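Local coordinates for conserved hypothetical secreted protein (Helicobacter pylori, PDB 4RNZ) that is a cell shape-determining M23B-family metallopeptidase that probably cleaves peptidoglycan with a zinc-dependent endopeptidase domain, at residues Phe128-Thr142 with Pro154-Gln167. Residues are numbered along the deposited sequence; the frame is centred on the assembly and turned at random.
Sequences FKRLVKNDKIAIVYT and PTIKMAMVSSRSNQ
Val-140 and the pair Lys-157 and Met-158 form a worked example of a classic beta bulge set in an antiparallel strand pairing. The carbonyl oxygen of Val-140 accepts two backbone bonds, from Lys-157 N at 2.8 Å and from Met-158 N at 3.2 Å, both in the carbonyl plane, and Val-140 N donates back to Met-158 O. The extra residue shifts the register by one: Ile-139 pairs with Ala-159 on one side of the bulge, Tyr-141 with Ile-156 on the other. Reciprocal backbone bonds join Ala-138 to Met-160 and Thr-142 to Thr-155. At the start of strand 136-142, a side chain replaces one backbone acceptor: Lys-136 N donates to Ser-162 OG (3.0 Å), while Lys-136 O receives Ser-162 N. A chi1 of 76° places that hydroxyl between its own backbone N and carbonyl carbon, facing the neighbouring strand.

Apolar contacts lie on both faces. Ile-139 CG2 meets Ile-156 CG1 at 3.8 Å, and Val-161 CG1 sits in the plane of the Phe-128 ring, at its edge, while also lying alongside Ile-137. Helix 112-121 covers this face, touching Phe-128, Ile-139, Tyr-141 and Ile-156. On the reverse, the bent thioether end of Met-158 brings CE to 3.6 Å from Val-140 CG2, and Phe-363 packs on both residues.

Polar contacts gather at the end of the pairing near the turns. Asp-135 OD2 takes a nearly straight bond from Val-132 N (2.7 Å), which arrives from above the carboxylate plane. One water joins OD2 to Ser-163 OG and Arg-130 O, at separations that look short; a second joins Asp-135 OD1 to Arg-164 N. Ser-162 O, passed over by Lys-136 N, lies against Leu-131 CD2 and Asp-135 CB, buried without a hydrogen-bond partner in the model. Within the Csd3 second domain, main-chain bonds thus fix the register, the bulge absorbs an extra residue, and the polar end relies on a serine hydroxyl and water.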
loop_
_atom_site.group_PDB
_atom_site.type_symbol
_atom_site.label_atom_id
_atom_site.label_comp_id
_atom_site.label_asym_id
_atom_site.label_seq_id
_atom_site.Cartn_x
_atom_site.Cartn_y
_atom_site.Cartn_z
ATOM N N PHE A 128 21.924 -9.363 -0.949
ATOM C CA PHE A 128 20.760 -10.081 -0.450
ATOM C C PHE A 128 20.681 -11.484 -1.032
ATOM O O PHE A 128 20.487 -12.441 -0.296
ATOM C CB PHE A 128 19.451 -9.337 -0.726
ATOM C CG PHE A 128 18.251 -9.972 -0.058
ATOM C CD1 PHE A 128 17.986 -9.748 1.293
ATOM C CD2 PHE A 128 17.400 -10.816 -0.769
ATOM C CE1 PHE A 128 16.892 -10.347 1.904
ATOM C CE2 PHE A 128 16.316 -11.423 -0.155
ATOM C CZ PHE A 128 16.059 -11.186 1.178
ATOM N N LYS A 129 20.818 -11.605 -2.348
ATOM C CA LYS A 129 20.734 -12.917 -3.032
ATOM C C LYS A 129 21.840 -13.882 -2.586
ATOM O O LYS A 129 21.691 -15.111 -2.700
ATOM C CB LYS A 129 20.841 -12.746 -4.546
ATOM C CG LYS A 129 19.787 -11.850 -5.185
ATOM C CD LYS A 129 20.358 -11.129 -6.406
ATOM C CE LYS A 129 19.460 -9.997 -6.877
ATOM N NZ LYS A 129 18.246 -10.513 -7.561
ATOM N N ARG A 130 22.936 -13.318 -2.080
ATOM C CA ARG A 130 24.083 -14.095 -1.595
ATOM C C ARG A 130 24.126 -14.313 -0.084
ATOM O O ARG A 130 25.184 -14.631 0.482
ATOM C CB ARG A 130 25.362 -13.399 -2.033
ATOM C CG ARG A 130 25.487 -13.318 -3.543
ATOM C CD ARG A 130 26.806 -12.695 -3.947
ATOM N NE ARG A 130 26.853 -12.486 -5.394
ATOM C CZ ARG A 130 27.704 -11.674 -6.016
ATOM N NH1 ARG A 130 28.609 -10.979 -5.327
ATOM N NH2 ARG A 130 27.651 -11.552 -7.336
ATOM N N LEU A 131 22.996 -14.141 0.589
ATOM C CA LEU A 131 22.978 -14.378 2.029
ATOM C C LEU A 131 23.118 -15.880 2.297
ATOM O O LEU A 131 22.496 -16.707 1.617
ATOM C CB LEU A 131 21.688 -13.873 2.675
ATOM C CG LEU A 131 21.473 -12.365 2.820
ATOM C CD1 LEU A 131 20.069 -12.143 3.363
ATOM C CD2 LEU A 131 22.507 -11.731 3.728
ATOM N N VAL A 132 23.918 -16.208 3.303
ATOM C CA VAL A 132 24.144 -17.594 3.703
ATOM C C VAL A 132 23.984 -17.746 5.209
ATOM O O VAL A 132 23.930 -16.754 5.954
ATOM C CB VAL A 132 25.556 -18.072 3.287
ATOM C CG1 VAL A 132 25.744 -17.892 1.792
ATOM C CG2 VAL A 132 26.641 -17.328 4.063
ATOM N N LYS A 133 23.952 -19.000 5.648
ATOM C CA LYS A 133 23.738 -19.328 7.051
ATOM C C LYS A 133 24.543 -18.439 7.976
ATOM O O LYS A 133 25.693 -18.091 7.696
ATOM C CB LYS A 133 24.038 -20.809 7.328
ATOM C CG LYS A 133 23.216 -21.371 8.472
ATOM C CD LYS A 133 23.357 -22.875 8.593
ATOM C CE LYS A 133 22.917 -23.349 9.974
ATOM N NZ LYS A 133 22.625 -24.816 10.040
ATOM N N ASN A 134 23.896 -18.036 9.064
ATOM C CA ASN A 134 24.475 -17.122 10.052
ATOM C C ASN A 134 24.660 -15.656 9.606
ATOM O O ASN A 134 25.122 -14.843 10.388
ATOM C CB ASN A 134 25.782 -17.695 10.651
ATOM C CG ASN A 134 25.600 -19.105 11.236
ATOM O OD1 ASN A 134 26.470 -19.955 11.094
ATOM N ND2 ASN A 134 24.471 -19.355 11.878
ATOM N N ASP A 135 24.285 -15.304 8.378
ATOM C CA ASP A 135 24.185 -13.889 8.031
ATOM C C ASP A 135 23.006 -13.267 8.802
ATOM O O ASP A 135 22.068 -13.962 9.185
ATOM C CB ASP A 135 24.010 -13.700 6.534
ATOM C CG ASP A 135 25.300 -13.919 5.772
ATOM O OD1 ASP A 135 26.360 -13.812 6.388
ATOM O OD2 ASP A 135 25.247 -14.174 4.560
ATOM N N LYS A 136 23.082 -11.972 9.055
ATOM C CA LYS A 136 22.068 -11.301 9.865
ATOM C C LYS A 136 21.019 -10.557 9.020
ATOM O O LYS A 136 21.311 -10.043 7.926
ATOM C CB LYS A 136 22.713 -10.353 10.841
ATOM C CG LYS A 136 23.786 -11.000 11.698
ATOM C CD LYS A 136 24.420 -9.970 12.616
ATOM C CE LYS A 136 25.349 -8.995 11.885
ATOM N NZ LYS A 136 26.699 -9.560 11.566
ATOM N N ILE A 137 19.786 -10.567 9.527
ATOM C CA ILE A 137 18.688 -9.745 8.999
ATOM C C ILE A 137 18.012 -9.063 10.206
ATOM O O ILE A 137 17.642 -9.747 11.167
ATOM C CB ILE A 137 17.644 -10.584 8.236
ATOM C CG1 ILE A 137 18.290 -11.317 7.072
ATOM C CG2 ILE A 137 16.487 -9.697 7.723
ATOM C CD1 ILE A 137 17.369 -12.258 6.339
ATOM N N ALA A 138 17.891 -7.737 10.153
ATOM C CA ALA A 138 17.159 -6.966 11.115
ATOM C C ALA A 138 16.051 -6.183 10.402
ATOM O O ALA A 138 16.260 -5.674 9.297
ATOM C CB ALA A 138 18.078 -6.001 11.827
ATOM N N ILE A 139 14.877 -6.122 11.019
ATOM C CA ILE A 139 13.781 -5.284 10.512
ATOM C C ILE A 139 13.147 -4.553 11.679
ATOM O O ILE A 139 12.712 -5.188 12.643
ATOM C CB ILE A 139 12.681 -6.107 9.812
ATOM C CG1 ILE A 139 13.298 -7.186 8.919
ATOM C CG2 ILE A 139 11.723 -5.186 9.032
ATOM C CD1 ILE A 139 12.309 -8.019 8.151
ATOM N N VAL A 140 13.091 -3.227 11.598
ATOM C CA VAL A 140 12.275 -2.458 12.501
ATOM C C VAL A 140 11.003 -2.109 11.738
ATOM O O VAL A 140 11.060 -1.478 10.680
ATOM C CB VAL A 140 12.916 -1.151 12.931
ATOM C CG1 VAL A 140 11.969 -0.399 13.862
ATOM C CG2 VAL A 140 14.261 -1.397 13.608
ATOM N N TYR A 141 9.855 -2.525 12.266
ATOM C CA TYR A 141 8.605 -2.306 11.535
ATOM C C TYR A 141 7.464 -1.981 12.456
ATOM O O TYR A 141 7.447 -2.397 13.624
ATOM C CB TYR A 141 8.232 -3.527 10.722
ATOM C CG TYR A 141 7.933 -4.764 11.511
ATOM C CD1 TYR A 141 8.953 -5.577 11.973
ATOM C CD2 TYR A 141 6.632 -5.128 11.808
ATOM C CE1 TYR A 141 8.683 -6.732 12.670
ATOM C CE2 TYR A 141 6.352 -6.275 12.519
ATOM C CZ TYR A 141 7.390 -7.076 12.948
ATOM O OH TYR A 141 7.142 -8.229 13.648
ATOM N N THR A 142 6.491 -1.275 11.899
ATOM C CA THR A 142 5.266 -0.964 12.612
ATOM C C THR A 142 4.097 -1.679 11.986
ATOM O O THR A 142 4.135 -2.085 10.816
ATOM C CB THR A 142 4.965 0.531 12.635
ATOM O OG1 THR A 142 4.690 1.010 11.314
ATOM C CG2 THR A 142 6.114 1.311 13.231
ATOM N N PRO A 154 2.080 -4.240 7.312
ATOM C CA PRO A 154 3.079 -3.554 8.114
ATOM C C PRO A 154 3.828 -2.513 7.306
ATOM O O PRO A 154 3.697 -2.432 6.066
ATOM C CB PRO A 154 4.004 -4.699 8.558
ATOM C CG PRO A 154 3.869 -5.727 7.495
ATOM C CD PRO A 154 2.427 -5.655 7.055
ATOM N N THR A 155 4.608 -1.712 8.011
ATOM C CA THR A 155 5.454 -0.734 7.407
ATOM C C THR A 155 6.876 -0.953 7.929
ATOM O O THR A 155 7.103 -0.928 9.164
ATOM C CB THR A 155 4.955 0.688 7.734
ATOM O OG1 THR A 155 3.628 0.844 7.227
ATOM C CG2 THR A 155 5.824 1.741 7.104
ATOM N N ILE A 156 7.823 -1.174 7.009
ATOM C CA ILE A 156 9.233 -1.280 7.382
ATOM C C ILE A 156 9.836 0.089 7.557
ATOM O O ILE A 156 9.839 0.883 6.623
ATOM C CB ILE A 156 10.034 -2.048 6.312
ATOM C CG1 ILE A 156 9.588 -3.510 6.307
ATOM C CG2 ILE A 156 11.532 -1.902 6.558
ATOM C CD1 ILE A 156 10.125 -4.305 5.130
ATOM N N LYS A 157 10.324 0.385 8.756
ATOM C CA LYS A 157 10.985 1.656 9.022
ATOM C C LYS A 157 12.478 1.591 8.723
ATOM O O LYS A 157 13.057 2.546 8.231
ATOM C CB LYS A 157 10.796 2.076 10.489
ATOM C CG LYS A 157 9.351 2.107 10.977
ATOM C CD LYS A 157 8.401 2.833 10.028
ATOM C CE LYS A 157 8.792 4.279 9.773
ATOM N NZ LYS A 157 8.861 5.091 11.021
ATOM N N MET A 158 13.087 0.464 9.080
ATOM C CA MET A 158 14.494 0.195 8.798
ATOM C C MET A 158 14.699 -1.301 8.576
ATOM O O MET A 158 14.064 -2.153 9.225
ATOM C CB MET A 158 15.373 0.652 9.950
ATOM C CG MET A 158 16.854 0.369 9.717
ATOM S SD MET A 158 17.891 0.777 11.127
ATOM C CE MET A 158 17.499 -0.528 12.258
ATOM N N ALA A 159 15.575 -1.627 7.635
ATOM C CA ALA A 159 16.037 -2.990 7.512
ATOM C C ALA A 159 17.535 -3.018 7.284
ATOM O O ALA A 159 18.122 -2.043 6.836
ATOM C CB ALA A 159 15.302 -3.722 6.408
ATOM N N MET A 160 18.135 -4.145 7.634
ATOM C CA MET A 160 19.574 -4.370 7.475
ATOM C C MET A 160 19.807 -5.853 7.211
ATOM O O MET A 160 19.219 -6.736 7.871
ATOM C CB MET A 160 20.349 -3.929 8.719
ATOM C CG MET A 160 21.870 -4.023 8.577
ATOM S SD MET A 160 22.534 -5.671 8.873
ATOM C CE MET A 160 22.496 -5.692 10.660
ATOM N N VAL A 161 20.619 -6.132 6.198
ATOM C CA VAL A 161 21.125 -7.482 5.981
ATOM C C VAL A 161 22.658 -7.365 5.940
ATOM O O VAL A 161 23.195 -6.367 5.449
ATOM C CB VAL A 161 20.540 -8.157 4.730
ATOM C CG1 VAL A 161 19.018 -8.057 4.716
ATOM C CG2 VAL A 161 21.132 -7.567 3.460
ATOM N N SER A 162 23.340 -8.338 6.541
ATOM C CA SER A 162 24.807 -8.368 6.607
ATOM C C SER A 162 25.286 -9.539 5.783
ATOM O O SER A 162 24.699 -10.620 5.823
ATOM C CB SER A 162 25.295 -8.575 8.023
ATOM O OG SER A 162 25.121 -9.939 8.360
ATOM N N SER A 163 26.348 -9.313 5.030
ATOM C CA SER A 163 26.958 -10.345 4.204
ATOM C C SER A 163 28.455 -10.023 4.164
ATOM O O SER A 163 28.852 -8.877 3.883
ATOM C CB SER A 163 26.341 -10.333 2.807
ATOM O OG SER A 163 26.906 -11.321 1.973
ATOM N N ARG A 164 29.278 -11.009 4.518
ATOM C CA ARG A 164 30.725 -10.828 4.538
ATOM C C ARG A 164 31.103 -9.639 5.430
ATOM O O ARG A 164 31.904 -8.785 5.053
ATOM C CB ARG A 164 31.232 -10.657 3.105
ATOM C CG ARG A 164 30.757 -11.770 2.170
ATOM C CD ARG A 164 31.397 -11.681 0.789
ATOM N NE ARG A 164 32.857 -11.597 0.864
ATOM C CZ ARG A 164 33.675 -12.631 1.075
ATOM N NH1 ARG A 164 33.198 -13.859 1.238
ATOM N NH2 ARG A 164 34.986 -12.431 1.135
ATOM N N SER A 165 30.483 -9.590 6.610
ATOM C CA SER A 165 30.644 -8.494 7.577
ATOM C C SER A 165 30.175 -7.097 7.123
ATOM O O SER A 165 30.214 -6.164 7.920
ATOM C CB SER A 165 32.094 -8.413 8.081
ATOM O OG SER A 165 32.327 -9.398 9.068
ATOM N N ASN A 166 29.739 -6.939 5.874
ATOM C CA ASN A 166 29.208 -5.662 5.416
ATOM C C ASN A 166 27.694 -5.587 5.615
ATOM O O ASN A 166 26.986 -6.567 5.386
ATOM C CB ASN A 166 29.586 -5.396 3.959
ATOM C CG ASN A 166 30.977 -4.783 3.829
ATOM O OD1 ASN A 166 31.897 -5.179 4.528
ATOM N ND2 ASN A 166 31.121 -3.799 2.951
ATOM N N GLN A 167 27.214 -4.416 6.035
ATOM C CA GLN A 167 25.802 -4.228 6.378
ATOM C C GLN A 167 25.114 -3.296 5.375
ATOM O O GLN A 167 25.655 -2.244 5.020
ATOM C CB GLN A 167 25.690 -3.745 7.823
ATOM C CG GLN A 167 26.487 -4.660 8.753
ATOM C CD GLN A 167 26.047 -4.625 10.203
ATOM O OE1 GLN A 167 25.762 -3.564 10.757
ATOM N NE2 GLN A 167 26.009 -5.799 10.837
HETATM O O HOH W 1 26.647 -13.828 2.337
HETATM O O HOH W 2 28.983 -13.588 5.183
#